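Alr1585 protein (Nostoc sp., PDB 5C2I) probably catalyses the hydrogen peroxide-dependent oxidation of dyes and related substrates at a bound heme, as a DyP-type peroxidase. Local coordinates at residues G39-V44 with A155-V160; K227-A232 with E356-R361; V239-G244 with A458-F463; T427-K432 with T439-F444. The protein carries 1 engineered substitution. All coordinates share one frame; numbering follows the deposited sequence.

Contact 1. Residues G39-V44 with A155-V160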
# COMPACT_ATOMS: atom_id res chain seq x y z
N GLY A 39 -19.18 -10.38 8.87
CA GLY A 39 -18.19 -9.96 7.86
C GLY A 39 -17.37 -8.71 8.14
O GLY A 39 -16.79 -8.13 7.22
N ARG A 40 -17.37 -8.21 9.38
CA ARG A 40 -16.62 -7.00 9.72
C ARG A 40 -15.19 -7.38 10.06
O ARG A 40 -14.92 -8.47 10.60
CB ARG A 40 -17.26 -6.23 10.89
CG ARG A 40 -18.76 -5.93 10.79
CD ARG A 40 -19.19 -5.04 9.62
NE ARG A 40 -20.66 -4.86 9.71
CZ ARG A 40 -21.31 -3.81 10.21
NH1 ARG A 40 -20.68 -2.71 10.64
NH2 ARG A 40 -22.63 -3.85 10.31
N ASP A 41 -14.28 -6.47 9.79
CA ASP A 41 -12.84 -6.75 9.96
C ASP A 41 -12.33 -6.72 11.40
O ASP A 41 -11.28 -7.27 11.69
CB ASP A 41 -12.03 -5.74 9.16
CG ASP A 41 -11.99 -6.10 7.69
OD1 ASP A 41 -11.87 -7.32 7.37
OD2 ASP A 41 -12.07 -5.13 6.89
N HIS A 42 -13.08 -6.11 12.29
CA HIS A 42 -12.64 -5.96 13.68
C HIS A 42 -13.81 -6.22 14.60
O HIS A 42 -14.95 -5.89 14.29
CB HIS A 42 -12.11 -4.55 13.92
CG HIS A 42 -10.90 -4.22 13.13
ND1 HIS A 42 -9.63 -4.62 13.53
CD2 HIS A 42 -10.75 -3.59 11.95
CE1 HIS A 42 -8.76 -4.26 12.60
NE2 HIS A 42 -9.41 -3.63 11.63
N SER A 43 -13.51 -6.81 15.75
CA SER A 43 -14.54 -7.01 16.72
C SER A 43 -13.99 -6.87 18.12
O SER A 43 -12.76 -6.93 18.35
CB SER A 43 -15.18 -8.36 16.52
OG SER A 43 -14.24 -9.34 16.74
N VAL A 44 -14.92 -6.59 19.02
CA VAL A 44 -14.61 -6.53 20.46
C VAL A 44 -15.55 -7.50 21.14
O VAL A 44 -16.77 -7.51 20.88
CB VAL A 44 -14.77 -5.11 21.03
CG1 VAL A 44 -14.57 -5.08 22.54
CG2 VAL A 44 -13.80 -4.13 20.33
N ALA A 155 -18.82 -5.19 16.39
CA ALA A 155 -17.95 -5.32 15.26
C ALA A 155 -18.15 -4.22 14.23
O ALA A 155 -19.24 -3.68 14.07
CB ALA A 155 -18.12 -6.73 14.62
N ASP A 156 -17.07 -3.89 13.55
CA ASP A 156 -17.06 -2.83 12.59
C ASP A 156 -15.77 -2.92 11.75
O ASP A 156 -14.77 -3.41 12.24
CB ASP A 156 -17.10 -1.46 13.25
CG ASP A 156 -17.67 -0.38 12.32
OD1 ASP A 156 -18.92 -0.27 12.22
OD2 ASP A 156 -16.89 0.29 11.61
N ASP A 157 -15.83 -2.44 10.51
CA ASP A 157 -14.60 -2.38 9.70
C ASP A 157 -13.64 -1.25 10.11
O ASP A 157 -12.44 -1.38 9.87
CB ASP A 157 -14.95 -2.21 8.22
CG ASP A 157 -15.61 -3.47 7.63
OD1 ASP A 157 -15.27 -4.59 8.01
OD2 ASP A 157 -16.47 -3.29 6.76
N ASP A 158 -14.16 -0.17 10.67
CA ASP A 158 -13.35 0.98 11.06
C ASP A 158 -12.92 0.78 12.54
O ASP A 158 -13.72 0.96 13.45
CB ASP A 158 -14.15 2.26 10.90
CG ASP A 158 -13.37 3.54 11.32
OD1 ASP A 158 -12.44 3.51 12.13
OD2 ASP A 158 -13.77 4.65 10.90
N ILE A 159 -11.68 0.36 12.75
CA ILE A 159 -11.24 -0.01 14.13
C ILE A 159 -11.32 1.19 15.10
O ILE A 159 -11.82 1.06 16.19
CB ILE A 159 -9.84 -0.68 14.12
CG1 ILE A 159 -9.43 -1.14 15.50
CG2 ILE A 159 -8.76 0.24 13.57
CD1 ILE A 159 -10.41 -2.04 16.21
N VAL A 160 -10.88 2.37 14.69
CA VAL A 160 -10.86 3.51 15.63
C VAL A 160 -12.27 3.86 16.07
O VAL A 160 -12.54 4.00 17.26
CB VAL A 160 -10.18 4.73 15.02
CG1 VAL A 160 -10.40 5.96 15.90
CG2 VAL A 160 -8.69 4.45 14.82
O HOH W 1 -17.74 -5.46 6.02
O HOH W 2 -18.35 -1.69 9.31
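Arg40 NH1 is gripped by three groups: it makes a salt bridge to Asp156 OD1 at 3.4 Å, donates to a water that also accepts from Asp157 N, and bonds to the carbonyl of Asp91 beyond the two segments. The carboxylate oxygen sits at the guanidinium edge, in its plane; the two groups' planes are 66° apart and NH1 alone meets OD1, a single-point ion pair, while NH2 has its own salt bridge to Glu79. A shorter bond runs from Asp41 N to Asp157 OD1, 2.8 Å, the donor approaching almost on the line of the C-O bond. Asp157 OD2 accepts a hydrogen bond from a second water at 2.6 Å, and that water also donates to Gly39 O. Beyond this loop the two segments pair as antiparallel strands. Asp156 N donates to His42 O at 3.0 Å, whereas the return bond from His42 N to Asp156 O is weak, consistent with the ladder loosening where strand 150-156 ends. Asp156 OD2 accepts from Asp158 N (2.9 Å), an Asx turn that leads into helix 159-176, of which Asp158 is the N-cap. Ile159 CB lies over the centre of the His42 ring, 3.7 Å from its centroid, a CH-pi contact; Val160 of a second subunit also packs on His42. The site is a strand-to-helix corner of the dimeric alpha+beta barrel domain. Asp41 OD2 and Asp157 OD1 stand only 3.4 Å apart, and their repulsion is probably eased by Asp41 N, the water on Asp157 OD2 and a weak, long ion pair from Arg189 to Asp41 OD1.

Contact 2. Residues K227-A232 with E356-R361. With EDO (1,2-ethanediol), chain G.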
# COMPACT_ATOMS: atom_id res chain seq x y z
N LYS A 227 -20.55 -32.35 -6.20
CA LYS A 227 -19.87 -33.31 -5.30
C LYS A 227 -20.22 -33.19 -3.81
O LYS A 227 -20.02 -34.12 -3.03
CB LYS A 227 -18.35 -33.17 -5.46
CG LYS A 227 -17.85 -33.50 -6.86
CD LYS A 227 -18.02 -34.98 -7.16
CE LYS A 227 -17.86 -35.25 -8.66
NZ LYS A 227 -16.43 -35.11 -8.99
N TRP A 228 -20.71 -32.03 -3.40
CA TRP A 228 -21.02 -31.76 -2.00
C TRP A 228 -22.07 -30.67 -1.94
O TRP A 228 -21.91 -29.63 -2.58
CB TRP A 228 -19.78 -31.25 -1.23
CG TRP A 228 -20.07 -30.71 0.11
CD1 TRP A 228 -20.08 -29.37 0.49
CD2 TRP A 228 -20.43 -31.44 1.31
NE1 TRP A 228 -20.35 -29.26 1.82
CE2 TRP A 228 -20.57 -30.51 2.35
CE3 TRP A 228 -20.57 -32.80 1.61
CZ2 TRP A 228 -20.91 -30.88 3.68
CZ3 TRP A 228 -20.89 -33.16 2.93
CH2 TRP A 228 -21.08 -32.22 3.92
N ASP A 229 -23.14 -30.92 -1.18
CA ASP A 229 -24.18 -29.92 -0.92
C ASP A 229 -23.93 -29.22 0.42
O ASP A 229 -24.15 -29.81 1.47
CB ASP A 229 -25.55 -30.62 -0.92
CG ASP A 229 -26.71 -29.66 -0.70
OD1 ASP A 229 -26.48 -28.43 -0.54
OD2 ASP A 229 -27.86 -30.16 -0.73
N PRO A 230 -23.51 -27.93 0.40
CA PRO A 230 -23.24 -27.23 1.64
C PRO A 230 -24.46 -26.62 2.36
O PRO A 230 -24.35 -26.13 3.47
CB PRO A 230 -22.36 -26.07 1.17
CG PRO A 230 -22.97 -25.72 -0.14
CD PRO A 230 -23.27 -27.07 -0.78
N LYS A 231 -25.62 -26.67 1.74
CA LYS A 231 -26.82 -26.20 2.39
C LYS A 231 -27.13 -27.00 3.63
O LYS A 231 -26.77 -28.17 3.75
CB LYS A 231 -28.03 -26.30 1.44
CG LYS A 231 -27.92 -25.33 0.27
CD LYS A 231 -29.15 -25.28 -0.63
CE LYS A 231 -29.56 -26.40 -1.53
NZ LYS A 231 -28.47 -27.24 -2.00
N ALA A 232 -27.79 -26.37 4.58
CA ALA A 232 -28.22 -27.03 5.81
C ALA A 232 -29.60 -26.52 6.21
O ALA A 232 -29.96 -25.37 5.89
CB ALA A 232 -27.24 -26.78 6.93
N GLU A 356 -27.67 -38.09 8.90
CA GLU A 356 -27.30 -38.07 10.29
C GLU A 356 -25.89 -37.52 10.47
O GLU A 356 -25.64 -36.68 11.34
CB GLU A 356 -27.39 -39.51 10.84
CG GLU A 356 -27.48 -39.59 12.33
CD GLU A 356 -27.64 -41.03 12.77
OE1 GLU A 356 -28.68 -41.66 12.38
OE2 GLU A 356 -26.75 -41.53 13.49
N GLU A 357 -24.95 -37.99 9.65
CA GLU A 357 -23.58 -37.44 9.66
C GLU A 357 -23.59 -35.92 9.46
O GLU A 357 -22.89 -35.17 10.17
CB GLU A 357 -22.74 -38.09 8.59
CG GLU A 357 -21.28 -37.70 8.61
CD GLU A 357 -20.54 -38.14 7.39
OE1 GLU A 357 -20.30 -39.37 7.27
OE2 GLU A 357 -20.25 -37.27 6.52
N ARG A 358 -24.36 -35.46 8.48
CA ARG A 358 -24.44 -34.02 8.16
C ARG A 358 -25.08 -33.20 9.30
O ARG A 358 -24.86 -31.99 9.38
CB ARG A 358 -25.18 -33.80 6.83
CG ARG A 358 -24.41 -34.27 5.60
CD ARG A 358 -25.33 -34.43 4.38
NE ARG A 358 -26.01 -33.19 4.04
CZ ARG A 358 -25.50 -32.19 3.33
NH1 ARG A 358 -24.28 -32.26 2.83
NH2 ARG A 358 -26.24 -31.11 3.08
N GLY A 359 -25.86 -33.87 10.16
CA GLY A 359 -26.52 -33.21 11.27
C GLY A 359 -25.55 -32.78 12.37
O GLY A 359 -25.91 -31.97 13.23
N HIS A 360 -24.30 -33.27 12.31
CA HIS A 360 -23.27 -32.89 13.26
C HIS A 360 -22.50 -31.64 12.89
O HIS A 360 -21.64 -31.20 13.67
CB HIS A 360 -22.28 -34.04 13.50
CG HIS A 360 -22.91 -35.32 13.93
ND1 HIS A 360 -23.63 -35.46 15.10
CD2 HIS A 360 -22.99 -36.52 13.29
CE1 HIS A 360 -24.07 -36.70 15.20
NE2 HIS A 360 -23.72 -37.36 14.10
N ARG A 361 -22.77 -31.05 11.73
CA ARG A 361 -22.00 -29.90 11.26
C ARG A 361 -22.14 -28.71 12.21
O ARG A 361 -23.16 -28.56 12.89
CB ARG A 361 -22.48 -29.47 9.86
CG ARG A 361 -22.03 -30.37 8.70
CD ARG A 361 -22.57 -29.89 7.35
NE ARG A 361 -24.02 -30.11 7.25
CZ ARG A 361 -24.79 -29.64 6.25
NH1 ARG A 361 -24.25 -28.94 5.27
NH2 ARG A 361 -26.09 -29.87 6.25
C1 EDO G . -29.31 -31.12 15.46
O1 EDO G . -28.06 -31.19 16.15
C2 EDO G . -29.29 -31.58 14.00
O2 EDO G . -28.32 -30.98 13.16
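Asp229 O is held by both terminal nitrogens of Arg358, NH1 at 2.8 Å and NH2 at 2.9 Å, and Lys231 O is held in the same end-on way by Arg361, whose NH1 lies 3.0 Å from it. In the C-terminal part of the DyP-type peroxidase fold this joins an irregular loop to the helix 350-358 region, Arg358 and Arg361 being the two ends of a type I turn. Geometry supports the grip on Asp229: its oxygen lies 1° out of the Arg358 guanidinium plane. The two guanidinium groups lie one over the other, Arg358 CZ standing 3.6 Å above a face of Arg361, offset toward the rim. Such closeness of like charges is probably eased by the carbonyl oxygens. Arg361 NE donates to Arg358 O across the turn at 3.0 Å, so that every nitrogen of its guanidinium is engaged. In the loop, Asp229 OD1 accepts from Lys231 N, an Asx turn, and from Lys231 NZ at 2.7 Å in a salt bridge; the two donors reach it from opposite faces of the carboxylate plane. In the packing, a cation-pi contact sets Arg358 NH1 over one face of the Trp228 ring, offset toward the rim, with planes 60° apart, while Arg361 CD comes to the indole edge. Arg337 makes a further cation-pi contact with Trp228, whose side chain lies about 5 Å from the bound heme, which places this end of the contact close to the cofactor. The methyl CB of Ala232 rests over one face of the Arg361 guanidinium, 3.4 Å from NH2.

Contact 3. Residues V239-G244 with A458-F463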
# COMPACT_ATOMS: atom_id res chain seq x y z
N VAL A 239 -32.98 -22.63 17.27
CA VAL A 239 -33.98 -23.20 18.16
C VAL A 239 -34.93 -22.10 18.58
O VAL A 239 -34.56 -20.90 18.70
CB VAL A 239 -33.49 -23.87 19.46
CG1 VAL A 239 -32.84 -25.22 19.18
CG2 VAL A 239 -32.59 -22.92 20.18
N GLU A 240 -36.14 -22.51 18.85
CA GLU A 240 -37.13 -21.58 19.39
C GLU A 240 -36.60 -20.97 20.68
O GLU A 240 -36.12 -21.68 21.56
CB GLU A 240 -38.43 -22.28 19.71
CG GLU A 240 -39.34 -22.42 18.54
CD GLU A 240 -40.67 -23.06 18.93
OE1 GLU A 240 -41.09 -23.00 20.10
OE2 GLU A 240 -41.27 -23.67 18.03
N ASP A 241 -36.69 -19.66 20.81
CA ASP A 241 -36.37 -19.04 22.08
C ASP A 241 -37.60 -19.27 23.00
O ASP A 241 -38.66 -18.71 22.76
CB ASP A 241 -36.09 -17.57 21.91
CG ASP A 241 -35.75 -16.86 23.23
OD1 ASP A 241 -35.91 -17.46 24.32
OD2 ASP A 241 -35.28 -15.71 23.13
N PRO A 242 -37.45 -20.11 24.05
CA PRO A 242 -38.63 -20.36 24.92
C PRO A 242 -39.22 -19.09 25.55
O PRO A 242 -40.35 -19.13 25.98
CB PRO A 242 -38.11 -21.28 26.03
CG PRO A 242 -36.64 -21.15 26.00
CD PRO A 242 -36.21 -20.61 24.65
N ASN A 243 -38.49 -17.97 25.56
CA ASN A 243 -39.01 -16.69 26.14
C ASN A 243 -39.13 -15.59 25.10
O ASN A 243 -39.22 -14.39 25.45
CB ASN A 243 -38.04 -16.23 27.22
CG ASN A 243 -37.81 -17.32 28.25
OD1 ASN A 243 -38.74 -17.78 28.93
ND2 ASN A 243 -36.56 -17.77 28.34
N GLY A 244 -39.13 -15.94 23.81
CA GLY A 244 -39.38 -14.94 22.78
C GLY A 244 -40.81 -14.44 22.82
O GLY A 244 -41.65 -15.09 23.41
N ALA A 458 -27.77 -17.22 22.13
CA ALA A 458 -28.13 -15.95 21.52
C ALA A 458 -29.64 -15.84 21.56
O ALA A 458 -30.32 -16.48 20.76
CB ALA A 458 -27.65 -15.89 20.08
N PRO A 459 -30.21 -15.04 22.50
CA PRO A 459 -31.66 -14.99 22.58
C PRO A 459 -32.29 -14.19 21.44
O PRO A 459 -31.60 -13.45 20.76
CB PRO A 459 -31.92 -14.31 23.94
CG PRO A 459 -30.62 -14.29 24.64
CD PRO A 459 -29.58 -14.26 23.57
N SER A 460 -33.59 -14.36 21.26
CA SER A 460 -34.35 -13.53 20.33
C SER A 460 -34.29 -12.10 20.83
O SER A 460 -34.10 -11.85 22.04
CB SER A 460 -35.81 -14.01 20.28
OG SER A 460 -36.49 -13.81 21.51
N ILE A 461 -34.39 -11.17 19.90
CA ILE A 461 -34.31 -9.76 20.20
C ILE A 461 -35.49 -9.29 21.08
O ILE A 461 -35.28 -8.54 22.04
CB ILE A 461 -34.18 -8.93 18.90
CG1 ILE A 461 -32.80 -9.26 18.27
CG2 ILE A 461 -34.33 -7.44 19.21
CD1 ILE A 461 -32.61 -8.75 16.85
N SER A 462 -36.69 -9.79 20.79
CA SER A 462 -37.89 -9.43 21.57
C SER A 462 -37.74 -9.82 23.03
O SER A 462 -38.12 -9.05 23.93
CB SER A 462 -39.18 -10.03 20.97
OG SER A 462 -39.13 -11.46 20.91
N PHE A 463 -37.15 -10.98 23.31
CA PHE A 463 -36.88 -11.36 24.68
C PHE A 463 -36.05 -10.29 25.39
O PHE A 463 -36.41 -9.84 26.51
CB PHE A 463 -36.19 -12.69 24.77
CG PHE A 463 -35.59 -12.99 26.11
CD1 PHE A 463 -36.39 -13.36 27.19
CD2 PHE A 463 -34.22 -12.98 26.30
CE1 PHE A 463 -35.86 -13.67 28.43
CE2 PHE A 463 -33.66 -13.31 27.56
CZ PHE A 463 -34.47 -13.63 28.63
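This is a turn-to-helix-cap contact: Asp241, in the type I turn that follows strand 239-240, bonds to Ser460, the N-cap of the C-terminal helix 461-465. The evidence is a doubly held carboxylate oxygen. Asp241 OD2 accepts from Ser460 N at 2.9 Å and from Ser460 OG at 2.8 Å, and the donors come from opposite faces of the carboxylate plane. The amide approaches on the anti side, whereas the hydroxyl comes from above the plane. With CG anti to the backbone N (chi1 180°), the carboxylate reaches across to the serine. Its other oxygen, OD1, accepts from Asn243 N at 2.9 Å, an Asx turn, so both oxygens are used in fixing the group. Ser460 OG passes the link on by accepting from Phe463 N, a weak capping bond of 3.4 Å. An alanine in place of Asp241 would probably leave Ser460 N and OG, as well as Asn243 N, without this acceptor and free the turn to shift against the helix end. Packing is close beside these bonds. Asn243 CB lies 3.3 Å from Phe463 CD1, the two side chains running side by side in the same direction, and Asn243 ND2 goes on to Gln112 O. Gly244 CA passes 3.4 Å from Ser460 OG; a CB there would come tight against that hydroxyl. Around the contact, Ser462 OG bonds to Asp29 of helix 24-29 and to Asn245 N, Asp241 also touches Phe457 of strand 448-458, and Phe463 packs on Leu98 of strand 93-98.

Contact 4. Residues T427-K432 with T439-F444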
# COMPACT_ATOMS: atom_id res chain seq x y z
N THR A 427 -0.81 -40.86 17.55
CA THR A 427 -0.07 -41.39 16.44
C THR A 427 -0.95 -41.36 15.19
O THR A 427 -2.03 -41.88 15.21
CB THR A 427 0.34 -42.84 16.70
OG1 THR A 427 1.04 -42.90 17.94
CG2 THR A 427 1.23 -43.38 15.57
N GLN A 428 -0.43 -40.79 14.11
CA GLN A 428 -1.07 -40.89 12.79
C GLN A 428 -0.22 -41.70 11.83
O GLN A 428 1.00 -41.85 12.01
CB GLN A 428 -1.32 -39.49 12.21
CG GLN A 428 -2.23 -38.61 13.06
CD GLN A 428 -1.49 -37.93 14.19
OE1 GLN A 428 -0.28 -37.68 14.12
NE2 GLN A 428 -2.23 -37.58 15.23
N LYS A 429 -0.88 -42.26 10.82
CA LYS A 429 -0.21 -42.97 9.73
C LYS A 429 -0.28 -42.11 8.49
O LYS A 429 -1.37 -41.73 8.07
CB LYS A 429 -0.92 -44.30 9.47
CG LYS A 429 -0.77 -45.27 10.65
CD LYS A 429 -1.33 -46.64 10.34
CE LYS A 429 -2.83 -46.64 10.37
NZ LYS A 429 -3.31 -48.03 10.55
N TRP A 430 0.87 -41.80 7.92
CA TRP A 430 1.00 -40.84 6.82
C TRP A 430 1.42 -41.57 5.56
O TRP A 430 2.36 -42.39 5.60
CB TRP A 430 2.04 -39.79 7.21
CG TRP A 430 1.74 -39.19 8.56
CD1 TRP A 430 2.01 -39.74 9.77
CD2 TRP A 430 1.11 -37.93 8.83
NE1 TRP A 430 1.63 -38.89 10.79
CE2 TRP A 430 1.05 -37.79 10.24
CE3 TRP A 430 0.61 -36.90 8.03
CZ2 TRP A 430 0.48 -36.66 10.85
CZ3 TRP A 430 0.06 -35.80 8.62
CH2 TRP A 430 0.01 -35.67 10.02
N PRO A 431 0.75 -41.29 4.43
CA PRO A 431 1.15 -41.95 3.19
C PRO A 431 2.51 -41.43 2.72
O PRO A 431 2.73 -40.23 2.68
CB PRO A 431 0.03 -41.58 2.20
CG PRO A 431 -1.15 -41.18 3.07
CD PRO A 431 -0.48 -40.49 4.24
N LYS A 432 3.45 -42.33 2.44
CA LYS A 432 4.73 -41.93 1.92
C LYS A 432 4.60 -41.26 0.55
O LYS A 432 5.31 -40.30 0.25
CB LYS A 432 5.67 -43.15 1.81
CG LYS A 432 6.01 -43.78 3.13
CD LYS A 432 7.03 -44.90 2.94
CE LYS A 432 7.23 -45.62 4.26
NZ LYS A 432 8.30 -46.63 4.19
N THR A 439 2.21 -46.54 4.36
CA THR A 439 2.27 -45.46 5.33
C THR A 439 3.46 -45.58 6.24
O THR A 439 4.12 -46.62 6.32
CB THR A 439 1.00 -45.40 6.21
OG1 THR A 439 0.86 -46.60 6.93
CG2 THR A 439 -0.26 -45.14 5.36
N GLU A 440 3.70 -44.51 6.97
CA GLU A 440 4.70 -44.47 8.00
C GLU A 440 4.10 -43.74 9.22
O GLU A 440 3.38 -42.76 9.07
CB GLU A 440 5.90 -43.72 7.48
CG GLU A 440 6.92 -43.40 8.53
CD GLU A 440 8.26 -43.00 7.90
OE1 GLU A 440 8.57 -43.50 6.79
OE2 GLU A 440 8.97 -42.19 8.52
N GLU A 441 4.36 -44.25 10.43
CA GLU A 441 3.82 -43.62 11.65
C GLU A 441 4.62 -42.38 12.04
O GLU A 441 5.83 -42.37 11.93
CB GLU A 441 3.83 -44.61 12.82
CG GLU A 441 2.76 -45.67 12.74
CD GLU A 441 2.78 -46.60 13.94
OE1 GLU A 441 3.80 -46.67 14.63
OE2 GLU A 441 1.73 -47.24 14.19
N TYR A 442 3.92 -41.33 12.49
CA TYR A 442 4.57 -40.15 13.04
C TYR A 442 3.59 -39.54 14.03
O TYR A 442 2.39 -39.38 13.73
CB TYR A 442 4.92 -39.15 11.93
CG TYR A 442 5.66 -37.91 12.33
CD1 TYR A 442 4.99 -36.80 12.86
CD2 TYR A 442 7.02 -37.81 12.13
CE1 TYR A 442 5.66 -35.64 13.22
CE2 TYR A 442 7.71 -36.65 12.49
CZ TYR A 442 7.01 -35.56 13.02
OH TYR A 442 7.72 -34.43 13.33
N ASN A 443 4.09 -39.21 15.22
CA ASN A 443 3.25 -38.60 16.26
C ASN A 443 3.31 -37.09 16.09
O ASN A 443 4.24 -36.46 16.56
CB ASN A 443 3.72 -38.95 17.66
CG ASN A 443 3.13 -40.22 18.21
OD1 ASN A 443 2.67 -40.19 19.36
ND2 ASN A 443 3.13 -41.30 17.45
N PHE A 444 2.33 -36.52 15.38
CA PHE A 444 2.31 -35.10 15.20
C PHE A 444 1.79 -34.50 16.51
O PHE A 444 0.78 -34.94 17.06
CB PHE A 444 1.45 -34.64 14.02
CG PHE A 444 1.71 -33.22 13.62
CD1 PHE A 444 2.76 -32.90 12.78
CD2 PHE A 444 0.89 -32.18 14.11
CE1 PHE A 444 3.03 -31.58 12.44
CE2 PHE A 444 1.16 -30.87 13.77
CZ PHE A 444 2.22 -30.57 12.93
O HOH W 3 -1.65 -35.94 17.55
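In Trp430, chi1 -51° sets CG beside the backbone N and chi2 79° turns the ring so that NE1 meets Tyr442 O on the paired strand, 3.1 Å away and nearly straight. Gln428, two residues earlier on the same face, is bent at chi2 (83°), and its OE1 accepts from Phe444 N at 3.1 Å. Tyr442 O also takes Gln428 N at 3.2 Å, from the opposite face of its carbonyl plane to the indole. These bonds overlie an antiparallel hairpin, strands 428-431 and 439-442, with hydrogen-bonded pairs Gln428-Tyr442 and Trp430-Glu440. At the hairpin's open end, Asn443 ND2 donates to Thr427 OG1 at 2.7 Å. The indole also packs by CZ2 on Phe444 CB, 3.9 Å apart, and on Leu273 and Leu287 of two helices. An alanine at Trp430 would probably cost Tyr442 O one of its two donors and open a gap beside Phe444 and those helices. The Gln428 amide thus carries the bonding one step past the last strand pair, while the indole gives Tyr442 O a second donor within it. With Gln428 NE2 bonded to Pro417 O and Tyr442 OH to Asp269, this face's polar groups join the hairpin to its surroundings.

From the N terminus, contact 1 is the first to close, bringing 155-160 back to 39-44 and ending a loop within the first barrel domain before any other opens. Contact 2 then opens at 227-232, and contact 3 opens at 239-244 before contact 2 closes at 356-361, so these two cross. Contact 4 is a local hairpin, opened and closed between 427 and 444, and the loop of contact 3, which ends only at 458-463, contains it. Contact 2 ties a loop near the heme to helix 350-358, and contact 3 ties the C-terminal helix to the second sheet; contacts 3 and 4 lie on opposite sides of the chain's centre, their centres 47 Å apart.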